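Local coordinates for protein tyrocidine synthase 2 (Brevibacillus parabrevis, PDB 6TA8) that belongs to the nonribosomal peptide synthetases, large multidomain assembly-line proteins, and is represented here by a domain of the condensation family, at residues Thr38-Trp43 against Ile320-Ser325; Ala58-Arg63 against His157-Ile162; Leu71-Phe76 against Phe109-Tyr114; Val166-Ser171 against His305-Ile310. All coordinates share one frame; numbering follows the deposited sequence.

Contact 1: residues Thr38-Trp43 against Ile320-Ser325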
loop_
_atom_site.group_PDB
_atom_site.type_symbol
_atom_site.label_atom_id
_atom_site.label_comp_id
_atom_site.label_asym_id
_atom_site.label_seq_id
_atom_site.Cartn_x
_atom_site.Cartn_y
_atom_site.Cartn_z
ATOM N N THR A 38 -9.623 -0.821 12.534
ATOM C CA THR A 38 -8.717 -1.928 12.294
ATOM C C THR A 38 -7.311 -1.562 12.774
ATOM O O THR A 38 -7.014 -0.386 13.002
ATOM C CB THR A 38 -8.707 -2.289 10.809
ATOM O OG1 THR A 38 -8.265 -1.165 10.040
ATOM C CG2 THR A 38 -10.099 -2.694 10.354
ATOM N N PRO A 39 -6.432 -2.557 12.960
ATOM C CA PRO A 39 -5.073 -2.241 13.441
ATOM C C PRO A 39 -4.332 -1.231 12.582
ATOM O O PRO A 39 -3.665 -0.341 13.124
ATOM C CB PRO A 39 -4.379 -3.611 13.432
ATOM C CG PRO A 39 -5.479 -4.580 13.644
ATOM C CD PRO A 39 -6.677 -4.011 12.934
ATOM N N ILE A 40 -4.423 -1.343 11.255
ATOM C CA ILE A 40 -3.732 -0.388 10.395
ATOM C C ILE A 40 -4.392 0.982 10.480
ATOM O O ILE A 40 -3.740 2.009 10.247
ATOM C CB ILE A 40 -3.676 -0.914 8.948
ATOM C CG1 ILE A 40 -2.685 -0.097 8.116
ATOM C CG2 ILE A 40 -5.059 -0.905 8.312
ATOM C CD1 ILE A 40 -1.288 -0.052 8.695
ATOM N N GLN A 41 -5.680 1.029 10.824
ATOM C CA GLN A 41 -6.340 2.308 11.049
ATOM C C GLN A 41 -5.947 2.902 12.395
ATOM O O GLN A 41 -5.752 4.119 12.506
ATOM C CB GLN A 41 -7.856 2.138 10.956
ATOM C CG GLN A 41 -8.368 1.969 9.534
ATOM C CD GLN A 41 -9.839 1.612 9.484
ATOM O OE1 GLN A 41 -10.382 1.035 10.427
ATOM N NE2 GLN A 41 -10.494 1.954 8.381
ATOM N N LYS A 42 -5.823 2.060 13.424
ATOM C CA LYS A 42 -5.345 2.533 14.720
ATOM C C LYS A 42 -3.912 3.040 14.624
ATOM O O LYS A 42 -3.552 4.034 15.264
ATOM C CB LYS A 42 -5.443 1.413 15.757
ATOM C CG LYS A 42 -6.724 1.411 16.572
ATOM C CD LYS A 42 -6.571 0.539 17.811
ATOM C CE LYS A 42 -7.766 0.670 18.740
ATOM N NZ LYS A 42 -8.981 0.019 18.177
ATOM N N TRP A 43 -3.080 2.363 13.829
ATOM C CA TRP A 43 -1.694 2.787 13.663
ATOM C C TRP A 43 -1.600 4.156 13.001
ATOM O O TRP A 43 -0.668 4.918 13.283
ATOM C CB TRP A 43 -0.930 1.741 12.848
ATOM C CG TRP A 43 0.397 2.205 12.332
ATOM C CD1 TRP A 43 1.598 2.128 12.975
ATOM C CD2 TRP A 43 0.661 2.807 11.059
ATOM N NE1 TRP A 43 2.592 2.649 12.183
ATOM C CE2 TRP A 43 2.043 3.074 11.001
ATOM C CE3 TRP A 43 -0.138 3.152 9.964
ATOM C CZ2 TRP A 43 2.644 3.668 9.894
ATOM C CZ3 TRP A 43 0.461 3.740 8.864
ATOM C CH2 TRP A 43 1.837 3.993 8.838
ATOM N N ILE A 320 -13.483 -3.315 -0.801
ATOM C CA ILE A 320 -12.561 -2.187 -0.850
ATOM C C ILE A 320 -12.350 -1.674 0.568
ATOM O O ILE A 320 -13.314 -1.490 1.321
ATOM C CB ILE A 320 -13.093 -1.078 -1.774
ATOM C CG1 ILE A 320 -12.968 -1.512 -3.236
ATOM C CG2 ILE A 320 -12.358 0.235 -1.534
ATOM C CD1 ILE A 320 -13.365 -0.447 -4.225
ATOM N N GLY A 321 -11.093 -1.462 0.936
ATOM C CA GLY A 321 -10.771 -1.004 2.273
ATOM C C GLY A 321 -9.273 -0.973 2.458
ATOM O O GLY A 321 -8.504 -1.293 1.547
ATOM N N TRP A 322 -8.863 -0.571 3.659
ATOM C CA TRP A 322 -7.451 -0.545 4.040
ATOM C C TRP A 322 -7.174 -1.802 4.859
ATOM O O TRP A 322 -7.328 -1.819 6.081
ATOM C CB TRP A 322 -7.109 0.726 4.810
ATOM C CG TRP A 322 -5.634 1.005 4.867
ATOM C CD1 TRP A 322 -4.653 0.362 4.170
ATOM C CD2 TRP A 322 -4.974 1.995 5.666
ATOM N NE1 TRP A 322 -3.424 0.891 4.483
ATOM C CE2 TRP A 322 -3.595 1.896 5.399
ATOM C CE3 TRP A 322 -5.417 2.958 6.579
ATOM C CZ2 TRP A 322 -2.654 2.722 6.011
ATOM C CZ3 TRP A 322 -4.480 3.778 7.185
ATOM C CH2 TRP A 322 -3.116 3.653 6.900
ATOM N N PHE A 323 -6.759 -2.864 4.171
ATOM C CA PHE A 323 -6.509 -4.160 4.786
ATOM C C PHE A 323 -5.033 -4.402 5.074
ATOM O O PHE A 323 -4.663 -5.519 5.445
ATOM C CB PHE A 323 -7.046 -5.280 3.892
ATOM C CG PHE A 323 -8.546 -5.371 3.857
ATOM C CD1 PHE A 323 -9.298 -4.420 3.186
ATOM C CD2 PHE A 323 -9.202 -6.415 4.485
ATOM C CE1 PHE A 323 -10.679 -4.506 3.150
ATOM C CE2 PHE A 323 -10.579 -6.509 4.452
ATOM C CZ PHE A 323 -11.319 -5.553 3.785
ATOM N N THR A 324 -4.189 -3.383 4.916
ATOM C CA THR A 324 -2.745 -3.566 5.016
ATOM C C THR A 324 -2.350 -4.128 6.376
ATOM O O THR A 324 -2.776 -3.627 7.420
ATOM C CB THR A 324 -2.032 -2.235 4.767
ATOM O OG1 THR A 324 -2.155 -1.878 3.386
ATOM C CG2 THR A 324 -0.556 -2.335 5.130
ATOM N N SER A 325 -1.538 -5.181 6.355
ATOM C CA SER A 325 -1.005 -5.798 7.562
ATOM C C SER A 325 0.502 -5.595 7.598
ATOM O O SER A 325 1.199 -5.914 6.628
ATOM C CB SER A 325 -1.340 -7.290 7.612
ATOM O OG SER A 325 -0.513 -8.027 6.728
#
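The CG1 branch of I40 lies trans to its own backbone N (chi1 -167°) and the indole of W322 is turned the same way (chi1 -163°), which brings the two side chains across each other at about a right angle. CG1 of I40 sits 3.7 Å from the centroid of the six-membered ring of W322, only 22° off the ring normal, so this is a CH-pi contact over one face. The other branch reaches the backbone: I40 CG2 is 3.3 Å from W322 O, while I40 CB is 3.2 Å from T324 O. No hydrogen bond crosses between the segments; the contact is by packing. W43 adds its rim, with CZ3 at 4.1 Å from W322 CH2, an atom lying near the plane of the W43 ring. The helix start is fixed by a capping box: T38 N gives a nearly straight 2.9 Å bond to Q41 OE1, and Q41 N returns a weak one to T38 OG1. Q41 NE2 binds L165 O. Around this, W322 stacks on H164, part of the HHxxxDG motif of condensation domains; helix 201-212 touches T38 and Q41, helix 359-365 touches P39, and S325 opens strand 325-332 by pairing with G304.

Contact 2: residues Ala58-Arg63 against His157-Ile162; sequences AVMLFR and HLLVAI
H157, M60 and L61 bury the most surface in this antiparallel strand pair, and they lie on two faces of the sheet. H157 and M60 share one face with F62 and L159. The M60 chain leaves trans to its backbone N and then bends twice (chi2 79°, chi3 71°), folding SD across to 3.8 Å from L159 CB and 4.0 Å from H157 CB. The H157 ring takes F62 CD1 over one face, 3.8 Å from its CE1. These two rings are 29° from parallel but slid so far apart that they barely overlap; ND1 of H157 is bound by S403 OG. L61 points to the opposite face and forms a hydrogen-bonded pair with L158: L61 N to L158 O is 2.7 Å and L158 N to L61 O is 2.9 Å. A second such pair joins V59 and V160, with V160 N 3.0 Å from V59 O. Helix 122-134 covers the M60 and H157 face, and helix 169-187 the V59 and L158 face. The helix-covered sheet is consistent with the chloramphenicol-acetyltransferase-like fold of condensation domains, and strand 155-163 runs into the HHxxxDG motif.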
loop_
_atom_site.group_PDB
_atom_site.type_symbol
_atom_site.label_atom_id
_atom_site.label_comp_id
_atom_site.label_asym_id
_atom_site.label_seq_id
_atom_site.Cartn_x
_atom_site.Cartn_y
_atom_site.Cartn_z
ATOM N N ALA A 58 -3.568 7.912 -5.014
ATOM C CA ALA A 58 -4.244 8.453 -6.183
ATOM C C ALA A 58 -3.666 7.849 -7.452
ATOM O O ALA A 58 -2.507 7.425 -7.488
ATOM C CB ALA A 58 -4.135 9.983 -6.230
ATOM N N VAL A 59 -4.497 7.811 -8.495
ATOM C CA VAL A 59 -4.088 7.384 -9.825
ATOM C C VAL A 59 -4.594 8.406 -10.833
ATOM O O VAL A 59 -5.635 9.042 -10.635
ATOM C CB VAL A 59 -4.604 5.967 -10.176
ATOM C CG1 VAL A 59 -4.092 4.940 -9.174
ATOM C CG2 VAL A 59 -6.127 5.938 -10.242
ATOM N N MET A 60 -3.841 8.572 -11.917
ATOM C CA MET A 60 -4.191 9.490 -12.994
ATOM C C MET A 60 -4.433 8.678 -14.256
ATOM O O MET A 60 -3.512 8.029 -14.765
ATOM C CB MET A 60 -3.086 10.527 -13.215
ATOM C CG MET A 60 -3.369 11.527 -14.326
ATOM S SD MET A 60 -4.488 12.852 -13.831
ATOM C CE MET A 60 -3.442 13.781 -12.713
ATOM N N LEU A 61 -5.667 8.701 -14.748
ATOM C CA LEU A 61 -6.051 7.952 -15.935
ATOM C C LEU A 61 -6.078 8.867 -17.155
ATOM O O LEU A 61 -6.058 10.095 -17.050
ATOM C CB LEU A 61 -7.415 7.287 -15.732
ATOM C CG LEU A 61 -7.562 6.465 -14.450
ATOM C CD1 LEU A 61 -8.967 5.898 -14.330
ATOM C CD2 LEU A 61 -6.524 5.353 -14.406
ATOM N N PHE A 62 -6.130 8.244 -18.331
ATOM C CA PHE A 62 -6.099 8.966 -19.593
ATOM C C PHE A 62 -6.989 8.258 -20.604
ATOM O O PHE A 62 -7.149 7.035 -20.566
ATOM C CB PHE A 62 -4.663 9.082 -20.132
ATOM C CG PHE A 62 -4.572 9.693 -21.504
ATOM C CD1 PHE A 62 -5.029 10.978 -21.738
ATOM C CD2 PHE A 62 -4.021 8.981 -22.556
ATOM C CE1 PHE A 62 -4.944 11.540 -22.999
ATOM C CE2 PHE A 62 -3.931 9.537 -23.817
ATOM C CZ PHE A 62 -4.394 10.817 -24.039
ATOM N N ARG A 63 -7.577 9.045 -21.501
ATOM C CA ARG A 63 -8.376 8.511 -22.599
ATOM C C ARG A 63 -8.218 9.446 -23.787
ATOM O O ARG A 63 -8.585 10.623 -23.699
ATOM C CB ARG A 63 -9.847 8.373 -22.203
ATOM C CG ARG A 63 -10.641 7.426 -23.086
ATOM C CD ARG A 63 -12.081 7.300 -22.616
ATOM N NE ARG A 63 -12.929 6.655 -23.613
ATOM C CZ ARG A 63 -13.249 5.366 -23.602
ATOM N NH1 ARG A 63 -12.789 4.575 -22.643
ATOM N NH2 ARG A 63 -14.029 4.866 -24.552
ATOM N N HIS A 157 -7.550 13.832 -19.027
ATOM C CA HIS A 157 -6.902 13.212 -17.879
ATOM C C HIS A 157 -7.886 13.158 -16.718
ATOM O O HIS A 157 -8.571 14.145 -16.434
ATOM C CB HIS A 157 -5.646 13.986 -17.473
ATOM C CG HIS A 157 -4.619 14.083 -18.557
ATOM N ND1 HIS A 157 -3.664 13.112 -18.767
ATOM C CD2 HIS A 157 -4.393 15.039 -19.490
ATOM C CE1 HIS A 157 -2.896 13.463 -19.783
ATOM N NE2 HIS A 157 -3.317 14.629 -20.239
ATOM N N LEU A 158 -7.956 12.006 -16.053
ATOM C CA LEU A 158 -8.886 11.788 -14.950
ATOM C C LEU A 158 -8.092 11.429 -13.701
ATOM O O LEU A 158 -7.443 10.378 -13.652
ATOM C CB LEU A 158 -9.895 10.694 -15.291
ATOM C CG LEU A 158 -11.053 10.532 -14.303
ATOM C CD1 LEU A 158 -11.938 11.770 -14.307
ATOM C CD2 LEU A 158 -11.864 9.285 -14.618
ATOM N N LEU A 159 -8.147 12.297 -12.696
ATOM C CA LEU A 159 -7.480 12.075 -11.420
ATOM C C LEU A 159 -8.486 11.542 -10.410
ATOM O O LEU A 159 -9.595 12.074 -10.291
ATOM C CB LEU A 159 -6.848 13.369 -10.905
ATOM C CG LEU A 159 -6.273 13.343 -9.488
ATOM C CD1 LEU A 159 -5.102 12.376 -9.398
ATOM C CD2 LEU A 159 -5.852 14.738 -9.058
ATOM N N VAL A 160 -8.100 10.491 -9.690
ATOM C CA VAL A 160 -8.945 9.863 -8.676
ATOM C C VAL A 160 -8.109 9.756 -7.407
ATOM O O VAL A 160 -7.258 8.868 -7.290
ATOM C CB VAL A 160 -9.465 8.490 -9.113
ATOM C CG1 VAL A 160 -10.328 7.880 -8.020
ATOM C CG2 VAL A 160 -10.246 8.601 -10.416
ATOM N N ALA A 161 -8.349 10.653 -6.455
ATOM C CA ALA A 161 -7.618 10.687 -5.195
ATOM C C ALA A 161 -8.541 10.271 -4.059
ATOM O O ALA A 161 -9.634 10.826 -3.906
ATOM C CB ALA A 161 -7.045 12.079 -4.930
ATOM N N ILE A 162 -8.102 9.293 -3.271
ATOM C CA ILE A 162 -8.876 8.764 -2.155
ATOM C C ILE A 162 -7.976 8.692 -0.931
ATOM O O ILE A 162 -6.819 8.268 -1.025
ATOM C CB ILE A 162 -9.465 7.372 -2.471
ATOM C CG1 ILE A 162 -10.203 7.388 -3.811
ATOM C CG2 ILE A 162 -10.397 6.921 -1.362
ATOM C CD1 ILE A 162 -10.755 6.043 -4.210
#

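Contact 3: residues Leu71-Phe76 against Phe109-Tyr114; sequences LVRQAF and FRFYSY
F109 and F111 receive the side chains of R73, F76 and V72 where helix 69-82 lies on strand 110-115, an outermost strand of the sheet that also holds strands 56-63, 145-152 and 155-163 in this alpha/beta, chloramphenicol-acetyltransferase-like fold. Two CH-pi contacts lead. F76 CB stands over the centre of the F109 ring, 3.7 Å from its centroid and 11° off the normal. R73 CG covers one face of F111, 4.1 Å from the centroid and offset toward the rim. Among the aromatic contacts, the F76 and F109 rings meet obliquely, with centroids 5.8 Å apart, neither stacked nor edge-to-face; F76 also meets F179 of helix 169-187, and V147 of strand 145-152 touches F76 and F109. The polar end of R73 joins in by packing alone, as no hydrogen bond spans the two segments. A bend in its chain (chi3 69°) returns the guanidinium toward the strand and places NH1 3.4 Å from F111 CB. The guanidinium and ring planes are 73° apart, which rules out a flat cation-pi stack. The F109 ring also meets the helix backbone, with CZ 3.6 Å from R73 O. A further apolar contact is at the rim of F111: V72 CG1 lies near the ring plane, 4.0 Å from F111 CE1.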
loop_
_atom_site.group_PDB
_atom_site.type_symbol
_atom_site.label_atom_id
_atom_site.label_comp_id
_atom_site.label_asym_id
_atom_site.label_seq_id
_atom_site.Cartn_x
_atom_site.Cartn_y
_atom_site.Cartn_z
ATOM N N LEU A 71 -20.987 10.647 -17.747
ATOM C CA LEU A 71 -20.755 9.217 -17.580
ATOM C C LEU A 71 -19.783 8.911 -16.450
ATOM O O LEU A 71 -19.947 7.898 -15.759
ATOM C CB LEU A 71 -20.221 8.620 -18.882
ATOM C CG LEU A 71 -21.247 8.126 -19.897
ATOM C CD1 LEU A 71 -22.032 9.279 -20.501
ATOM C CD2 LEU A 71 -20.541 7.344 -20.976
ATOM N N VAL A 72 -18.769 9.758 -16.256
ATOM C CA VAL A 72 -17.852 9.583 -15.134
ATOM C C VAL A 72 -18.594 9.749 -13.815
ATOM O O VAL A 72 -18.381 8.987 -12.864
ATOM C CB VAL A 72 -16.672 10.569 -15.250
ATOM C CG1 VAL A 72 -15.778 10.498 -14.019
ATOM C CG2 VAL A 72 -15.872 10.293 -16.513
ATOM N N ARG A 73 -19.482 10.742 -13.739
ATOM C CA ARG A 73 -20.277 10.930 -12.531
ATOM C C ARG A 73 -21.225 9.759 -12.309
ATOM O O ARG A 73 -21.360 9.267 -11.182
ATOM C CB ARG A 73 -21.055 12.244 -12.608
ATOM C CG ARG A 73 -20.178 13.485 -12.628
ATOM C CD ARG A 73 -21.005 14.740 -12.851
ATOM N NE ARG A 73 -21.849 15.046 -11.700
ATOM C CZ ARG A 73 -21.506 15.884 -10.728
ATOM N NH1 ARG A 73 -20.334 16.503 -10.767
ATOM N NH2 ARG A 73 -22.334 16.104 -9.715
ATOM N N GLN A 74 -21.888 9.295 -13.372
ATOM C CA GLN A 74 -22.799 8.163 -13.241
ATOM C C GLN A 74 -22.063 6.897 -12.824
ATOM O O GLN A 74 -22.621 6.064 -12.100
ATOM C CB GLN A 74 -23.546 7.934 -14.556
ATOM C CG GLN A 74 -24.783 7.059 -14.424
ATOM C CD GLN A 74 -25.558 6.943 -15.722
ATOM O OE1 GLN A 74 -24.999 7.091 -16.808
ATOM N NE2 GLN A 74 -26.855 6.676 -15.613
ATOM N N ALA A 75 -20.814 6.736 -13.265
ATOM C CA ALA A 75 -20.031 5.576 -12.858
ATOM C C ALA A 75 -19.653 5.659 -11.385
ATOM O O ALA A 75 -19.803 4.686 -10.638
ATOM C CB ALA A 75 -18.782 5.453 -13.732
ATOM N N PHE A 76 -19.166 6.823 -10.945
ATOM C CA PHE A 76 -18.744 6.966 -9.556
ATOM C C PHE A 76 -19.932 7.006 -8.604
ATOM O O PHE A 76 -19.811 6.574 -7.451
ATOM C CB PHE A 76 -17.881 8.217 -9.394
ATOM C CG PHE A 76 -16.434 7.999 -9.738
ATOM C CD1 PHE A 76 -15.563 7.452 -8.810
ATOM C CD2 PHE A 76 -15.949 8.332 -10.992
ATOM C CE1 PHE A 76 -14.233 7.246 -9.125
ATOM C CE2 PHE A 76 -14.620 8.128 -11.312
ATOM C CZ PHE A 76 -13.761 7.584 -10.377
ATOM N N PHE A 109 -19.136 11.728 -3.739
ATOM C CA PHE A 109 -17.787 12.071 -4.174
ATOM C C PHE A 109 -17.760 13.537 -4.582
ATOM O O PHE A 109 -18.794 14.132 -4.900
ATOM C CB PHE A 109 -17.315 11.181 -5.331
ATOM C CG PHE A 109 -18.153 11.298 -6.574
ATOM C CD1 PHE A 109 -19.371 10.646 -6.671
ATOM C CD2 PHE A 109 -17.715 12.050 -7.651
ATOM C CE1 PHE A 109 -20.141 10.750 -7.812
ATOM C CE2 PHE A 109 -18.481 12.158 -8.797
ATOM C CZ PHE A 109 -19.695 11.506 -8.877
ATOM N N ARG A 110 -16.560 14.110 -4.565
ATOM C CA ARG A 110 -16.336 15.491 -4.972
ATOM C C ARG A 110 -15.741 15.510 -6.375
ATOM O O ARG A 110 -14.730 14.850 -6.633
ATOM C CB ARG A 110 -15.409 16.206 -3.989
ATOM C CG ARG A 110 -15.394 17.718 -4.140
ATOM C CD ARG A 110 -14.674 18.379 -2.978
ATOM N NE ARG A 110 -14.683 19.835 -3.083
ATOM C CZ ARG A 110 -15.584 20.620 -2.503
ATOM N NH1 ARG A 110 -16.554 20.091 -1.770
ATOM N NH2 ARG A 110 -15.515 21.937 -2.654
ATOM N N PHE A 111 -16.369 16.267 -7.270
ATOM C CA PHE A 111 -16.005 16.287 -8.679
ATOM C C PHE A 111 -15.358 17.616 -9.050
ATOM O O PHE A 111 -15.748 18.673 -8.545
ATOM C CB PHE A 111 -17.233 16.047 -9.562
ATOM C CG PHE A 111 -16.899 15.755 -10.997
ATOM C CD1 PHE A 111 -16.489 14.488 -11.381
ATOM C CD2 PHE A 111 -16.997 16.743 -11.961
ATOM C CE1 PHE A 111 -16.182 14.215 -12.700
ATOM C CE2 PHE A 111 -16.691 16.476 -13.282
ATOM C CZ PHE A 111 -16.282 15.210 -13.652
ATOM N N TYR A 112 -14.366 17.550 -9.937
ATOM C CA TYR A 112 -13.670 18.722 -10.449
ATOM C C TYR A 112 -13.610 18.625 -11.965
ATOM O O TYR A 112 -13.261 17.571 -12.507
ATOM C CB TYR A 112 -12.252 18.833 -9.875
ATOM C CG TYR A 112 -12.185 19.051 -8.379
ATOM C CD1 TYR A 112 -12.384 17.999 -7.494
ATOM C CD2 TYR A 112 -11.908 20.305 -7.853
ATOM C CE1 TYR A 112 -12.319 18.192 -6.126
ATOM C CE2 TYR A 112 -11.839 20.508 -6.486
ATOM C CZ TYR A 112 -12.045 19.448 -5.628
ATOM O OH TYR A 112 -11.978 19.643 -4.268
ATOM N N SER A 113 -13.945 19.719 -12.647
ATOM C CA SER A 113 -13.971 19.757 -14.105
ATOM C C SER A 113 -13.171 20.958 -14.584
ATOM O O SER A 113 -13.488 22.098 -14.229
ATOM C CB SER A 113 -15.407 19.823 -14.630
ATOM O OG SER A 113 -15.433 19.772 -16.045
ATOM N N TYR A 114 -12.144 20.704 -15.393
ATOM C CA TYR A 114 -11.282 21.752 -15.924
ATOM C C TYR A 114 -11.197 21.620 -17.436
ATOM O O TYR A 114 -11.016 20.514 -17.956
ATOM C CB TYR A 114 -9.882 21.685 -15.305
ATOM C CG TYR A 114 -9.874 21.876 -13.806
ATOM C CD1 TYR A 114 -9.843 23.148 -13.249
ATOM C CD2 TYR A 114 -9.902 20.785 -12.947
ATOM C CE1 TYR A 114 -9.837 23.328 -11.879
ATOM C CE2 TYR A 114 -9.895 20.955 -11.577
ATOM C CZ TYR A 114 -9.863 22.227 -11.048
ATOM O OH TYR A 114 -9.858 22.397 -9.683
#

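Contact 4: residues Val166-Ser171 against His305-Ile310; sequences VVDGVS and HGREDI
R307 reaches D168 with NH1, which lies 2.9 Å from OD2 in a salt bridge; the donor comes from the syn side, 18° out of the carboxylate plane. The same NH1 makes a weak, longer bond to D168 OD1, and the two flat groups are turned 43° from each other. NH2 of R307, with its partner close to the guanidinium plane, donates to S171 OG at 3.1 Å. V170 packs on both R307 and H305: its CB is 3.3 Å from R307 NH1, and CG1 lies over the centre of the guanidinium face, while CG2 sits over the H305 ring, 3.6 Å from its centroid, as a CH-pi contact. D168 and G169 close the HHxxxDG motif of the condensation family, and D168 is also the N-cap of helix 169-187. With its carboxylate carbon set between backbone N and carbonyl carbon (chi1 58°), D168 accepts from S171 N at OD1, 3.0 Å away. Farther out, the extended R307 chain is steadied by T319 O, which takes a hydrogen bond from NH2, and by F323, whose ring makes a cation-pi contact. Within the motif, H164 ND1 is hydrogen-bonded to V167 O.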
loop_
_atom_site.group_PDB
_atom_site.type_symbol
_atom_site.label_atom_id
_atom_site.label_comp_id
_atom_site.label_asym_id
_atom_site.label_seq_id
_atom_site.Cartn_x
_atom_site.Cartn_y
_atom_site.Cartn_z
ATOM N N VAL A 166 -9.342 4.128 3.536
ATOM C CA VAL A 166 -10.436 3.302 3.030
ATOM C C VAL A 166 -10.034 2.567 1.756
ATOM O O VAL A 166 -10.882 1.961 1.091
ATOM C CB VAL A 166 -11.696 4.153 2.782
ATOM C CG1 VAL A 166 -12.320 4.593 4.098
ATOM C CG2 VAL A 166 -11.362 5.357 1.913
ATOM N N VAL A 167 -8.749 2.611 1.400
ATOM C CA VAL A 167 -8.261 1.981 0.177
ATOM C C VAL A 167 -6.862 1.432 0.414
ATOM O O VAL A 167 -6.120 1.908 1.276
ATOM C CB VAL A 167 -8.234 2.957 -1.026
ATOM C CG1 VAL A 167 -9.630 3.158 -1.599
ATOM C CG2 VAL A 167 -7.612 4.282 -0.620
ATOM N N ASP A 168 -6.501 0.422 -0.374
ATOM C CA ASP A 168 -5.141 -0.098 -0.412
ATOM C C ASP A 168 -4.858 -0.581 -1.832
ATOM O O ASP A 168 -5.635 -0.326 -2.756
ATOM C CB ASP A 168 -4.936 -1.191 0.647
ATOM C CG ASP A 168 -5.894 -2.362 0.487
ATOM O OD1 ASP A 168 -6.734 -2.348 -0.436
ATOM O OD2 ASP A 168 -5.803 -3.307 1.299
ATOM N N GLY A 169 -3.741 -1.290 -2.002
ATOM C CA GLY A 169 -3.325 -1.696 -3.338
ATOM C C GLY A 169 -4.340 -2.583 -4.033
ATOM O O GLY A 169 -4.682 -2.363 -5.197
ATOM N N VAL A 170 -4.836 -3.603 -3.327
ATOM C CA VAL A 170 -5.808 -4.513 -3.925
ATOM C C VAL A 170 -7.117 -3.786 -4.211
ATOM O O VAL A 170 -7.783 -4.052 -5.219
ATOM C CB VAL A 170 -6.022 -5.739 -3.017
ATOM C CG1 VAL A 170 -7.109 -6.643 -3.579
ATOM C CG2 VAL A 170 -4.722 -6.508 -2.849
ATOM N N SER A 171 -7.503 -2.852 -3.336
ATOM C CA SER A 171 -8.732 -2.096 -3.552
ATOM C C SER A 171 -8.681 -1.289 -4.843
ATOM O O SER A 171 -9.714 -1.091 -5.491
ATOM C CB SER A 171 -8.996 -1.170 -2.362
ATOM O OG SER A 171 -9.133 -1.906 -1.158
ATOM N N HIS A 305 -1.127 -8.085 2.082
ATOM C CA HIS A 305 -2.479 -7.712 1.677
ATOM C C HIS A 305 -3.436 -7.698 2.861
ATOM O O HIS A 305 -4.372 -6.891 2.892
ATOM C CB HIS A 305 -2.987 -8.664 0.593
ATOM C CG HIS A 305 -2.307 -8.494 -0.728
ATOM N ND1 HIS A 305 -2.716 -9.157 -1.866
ATOM C CD2 HIS A 305 -1.247 -7.736 -1.096
ATOM C CE1 HIS A 305 -1.936 -8.815 -2.876
ATOM N NE2 HIS A 305 -1.037 -7.954 -2.436
ATOM N N GLY A 306 -3.222 -8.578 3.837
ATOM C CA GLY A 306 -4.045 -8.605 5.029
ATOM C C GLY A 306 -5.426 -9.188 4.852
ATOM O O GLY A 306 -6.233 -9.120 5.784
ATOM N N ARG A 307 -5.731 -9.753 3.690
ATOM C CA ARG A 307 -7.026 -10.388 3.441
ATOM C C ARG A 307 -6.951 -11.890 3.691
ATOM O O ARG A 307 -7.294 -12.706 2.834
ATOM C CB ARG A 307 -7.494 -10.086 2.023
ATOM C CG ARG A 307 -7.855 -8.622 1.789
ATOM C CD ARG A 307 -7.991 -8.312 0.304
ATOM N NE ARG A 307 -8.846 -7.152 0.054
ATOM C CZ ARG A 307 -8.405 -5.901 -0.028
ATOM N NH1 ARG A 307 -7.113 -5.639 0.123
ATOM N NH2 ARG A 307 -9.255 -4.909 -0.261
ATOM N N GLU A 308 -6.492 -12.268 4.882
ATOM C CA GLU A 308 -6.276 -13.662 5.226
ATOM C C GLU A 308 -7.518 -14.250 5.895
ATOM O O GLU A 308 -8.536 -13.580 6.085
ATOM C CB GLU A 308 -5.051 -13.801 6.130
ATOM C CG GLU A 308 -3.797 -13.137 5.587
ATOM C CD GLU A 308 -3.200 -13.887 4.413
ATOM O OE1 GLU A 308 -3.350 -15.126 4.356
ATOM O OE2 GLU A 308 -2.578 -13.237 3.546
ATOM N N ASP A 309 -7.427 -15.525 6.263
ATOM C CA ASP A 309 -8.532 -16.233 6.902
ATOM C C ASP A 309 -8.553 -15.890 8.386
ATOM O O ASP A 309 -7.677 -16.319 9.143
ATOM C CB ASP A 309 -8.391 -17.737 6.685
ATOM C CG ASP A 309 -9.519 -18.531 7.320
ATOM O OD1 ASP A 309 -10.581 -17.942 7.608
ATOM O OD2 ASP A 309 -9.340 -19.750 7.531
ATOM N N ILE A 310 -9.551 -15.113 8.803
ATOM C CA ILE A 310 -9.748 -14.795 10.212
ATOM C C ILE A 310 -10.950 -15.584 10.713
ATOM O O ILE A 310 -11.716 -15.104 11.557
ATOM C CB ILE A 310 -9.935 -13.282 10.429
ATOM C CG1 ILE A 310 -11.088 -12.752 9.573
ATOM C CG2 ILE A 310 -8.648 -12.534 10.107
ATOM C CD1 ILE A 310 -11.431 -11.302 9.842
#

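Contacts 1 and 4 have centres about 8 Å apart and are directly joined: S171 OG lies 2.8 Å from G321 O and F323 N lies 3.1 Å from D168 OD2, both probable hydrogen bonds. Together they gather the starts of helices 39-46 and 169-187 on the loop between strands 297-304 and 325-332, which belong to the six-stranded sheet, around the HHxxxDG motif. Contact 2 supplies the strand leading into that motif; its centre is about 21 Å from that of contact 4, yet I162 CG2 touches V167 CG1 at 3.8 Å. Contact 3 extends the same sheet as contact 2 outward, their centres about 11 Å apart, with F76 CZ 3.7 Å from V160 CG2. Contacts 1 and 3 do not touch, their centres about 27 Å apart.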